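Local structure of SLT domain-containing protein (Bdellovibrio bacteriovorus HD100, 6TAB) at residues S137-F142 with S230-G235. The protein is a lysozyme-like peptidoglycan hydrolase with altered substrate specificity that facilitates exit of the predatory bacterium from its prey cell. Numbering follows the deposited sequence.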
loop_
_atom_site.group_PDB
_atom_site.type_symbol
_atom_site.label_atom_id
_atom_site.label_comp_id
_atom_site.label_asym_id
_atom_site.label_seq_id
_atom_site.Cartn_x
_atom_site.Cartn_y
_atom_site.Cartn_z
ATOM N N SER A 137 -0.827 6.040 1.918
ATOM C CA SER A 137 0.006 7.147 2.456
ATOM C C SER A 137 0.572 6.770 3.831
ATOM O O SER A 137 1.702 7.197 4.170
ATOM C CB SER A 137 -0.730 8.481 2.447
ATOM O OG SER A 137 -1.694 8.613 3.502
ATOM N N SER A 138 -0.187 6.011 4.647
ATOM C CA SER A 138 0.288 5.559 5.956
ATOM C C SER A 138 1.414 4.525 5.805
ATOM O O SER A 138 2.368 4.480 6.615
ATOM C CB SER A 138 -0.836 5.100 6.878
ATOM O OG SER A 138 -1.403 3.864 6.505
ATOM N N MET A 139 1.297 3.650 4.787
ATOM C CA MET A 139 2.379 2.684 4.497
ATOM C C MET A 139 3.657 3.429 4.046
ATOM O O MET A 139 4.779 3.081 4.482
ATOM C CB MET A 139 1.906 1.674 3.443
ATOM C CG MET A 139 0.725 0.812 3.919
ATOM S SD MET A 139 -0.174 -0.004 2.532
ATOM C CE MET A 139 1.160 -0.983 1.834
ATOM N N VAL A 140 3.500 4.430 3.168
ATOM C CA VAL A 140 4.651 5.271 2.723
ATOM C C VAL A 140 5.330 5.935 3.937
ATOM O O VAL A 140 6.577 5.971 3.997
ATOM C CB VAL A 140 4.191 6.286 1.662
ATOM C CG1 VAL A 140 5.292 7.321 1.389
ATOM C CG2 VAL A 140 3.730 5.599 0.362
ATOM N N ARG A 141 4.535 6.459 4.877
ATOM C CA ARG A 141 5.100 7.133 6.071
ATOM C C ARG A 141 6.131 6.214 6.741
ATOM O O ARG A 141 7.233 6.672 7.091
ATOM C CB ARG A 141 4.001 7.500 7.088
ATOM C CG ARG A 141 4.469 7.870 8.498
ATOM C CD ARG A 141 5.403 9.045 8.638
ATOM N NE ARG A 141 5.832 9.169 10.042
ATOM C CZ ARG A 141 6.899 8.582 10.577
ATOM N NH1 ARG A 141 7.649 7.762 9.847
ATOM N NH2 ARG A 141 7.206 8.841 11.846
ATOM N N PHE A 142 5.783 4.929 6.920
ATOM C CA PHE A 142 6.662 4.008 7.693
ATOM C C PHE A 142 7.708 3.283 6.832
ATOM O O PHE A 142 8.729 2.849 7.391
ATOM C CB PHE A 142 5.837 3.048 8.574
ATOM C CG PHE A 142 5.156 3.765 9.715
ATOM C CD1 PHE A 142 5.904 4.305 10.766
ATOM C CD2 PHE A 142 3.801 4.047 9.671
ATOM C CE1 PHE A 142 5.278 5.017 11.778
ATOM C CE2 PHE A 142 3.180 4.750 10.683
ATOM C CZ PHE A 142 3.930 5.259 11.725
ATOM N N SER A 230 6.154 -5.674 5.647
ATOM C CA SER A 230 6.348 -5.914 7.079
ATOM C C SER A 230 5.531 -4.945 7.958
ATOM O O SER A 230 5.076 -5.324 9.044
ATOM C CB SER A 230 7.826 -5.844 7.407
ATOM O OG SER A 230 8.321 -4.500 7.281
ATOM N N VAL A 231 5.303 -3.708 7.481
ATOM C CA VAL A 231 4.575 -2.673 8.276
ATOM C C VAL A 231 3.104 -3.062 8.471
ATOM O O VAL A 231 2.457 -2.533 9.384
ATOM C CB VAL A 231 4.711 -1.244 7.704
ATOM C CG1 VAL A 231 6.172 -0.788 7.734
ATOM C CG2 VAL A 231 4.047 -1.062 6.335
ATOM N N LEU A 232 2.576 -3.992 7.651
ATOM C CA LEU A 232 1.184 -4.489 7.773
ATOM C C LEU A 232 1.099 -5.774 8.618
ATOM O O LEU A 232 -0.026 -6.271 8.825
ATOM C CB LEU A 232 0.551 -4.696 6.381
ATOM C CG LEU A 232 0.285 -3.431 5.568
ATOM C CD1 LEU A 232 -0.306 -3.771 4.212
ATOM C CD2 LEU A 232 -0.615 -2.438 6.305
ATOM N N ARG A 233 2.228 -6.313 9.096
ATOM C CA ARG A 233 2.274 -7.549 9.916
ATOM C C ARG A 233 2.106 -7.207 11.409
ATOM O O ARG A 233 2.903 -6.444 11.992
ATOM C CB ARG A 233 3.590 -8.284 9.659
ATOM C CG ARG A 233 3.695 -8.845 8.238
ATOM C CD ARG A 233 4.931 -9.694 7.966
ATOM N NE ARG A 233 4.959 -10.091 6.567
ATOM C CZ ARG A 233 5.724 -11.065 6.074
ATOM N NH1 ARG A 233 6.684 -11.598 6.814
ATOM N NH2 ARG A 233 5.506 -11.541 4.854
ATOM N N ALA A 234 1.075 -7.780 12.029
ATOM C CA ALA A 234 0.703 -7.491 13.404
ATOM C C ALA A 234 1.881 -7.781 14.339
ATOM O O ALA A 234 2.614 -8.785 14.195
ATOM C CB ALA A 234 -0.495 -8.317 13.815
ATOM N N GLY A 235 2.049 -6.867 15.294
ATOM C CA GLY A 235 3.028 -6.989 16.351
ATOM C C GLY A 235 3.099 -5.717 17.194
ATOM O O GLY A 235 2.371 -4.740 16.937
#
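Phe142, whose ring has Arg141 CG 4.0 Å above the plane over the centre of one face, meets Val231 through CB. Phe142 CB is directed at the 230-235 segment and lies 3.9 Å from Val231 CG1, but chi1 (-69°) sets the ring to one side. The Arg141 guanidinium has Phe142 CE1 over one of its faces. Ser239 and Ser242 of helix 238-248 also touch the Phe142 side chain.

One helical turn earlier, Met139 reaches Leu232 with the end of its chain. Met139 CE lies 3.9 Å from Leu232 CD1, and Met139 SD 4.1 Å from the same methyl, so a single leucine branch meets both atoms. A bend at the last torsion (chi3 60°) turns the methyl out of the line of the chain, and the two side chains cross at about a right angle. Val231 points at the helix between these two residues, its CA 6.9 Å from Met139 CA.

The contact is wholly apolar and buries 186 Å² over the two segments together. It seats the 3-10 turn 230-232, closed by the backbone hydrogen bond from Arg233 N to Ser230 O, against helix 125-144, joining parts far apart in sequence within the helical lysozyme-like SLT domain.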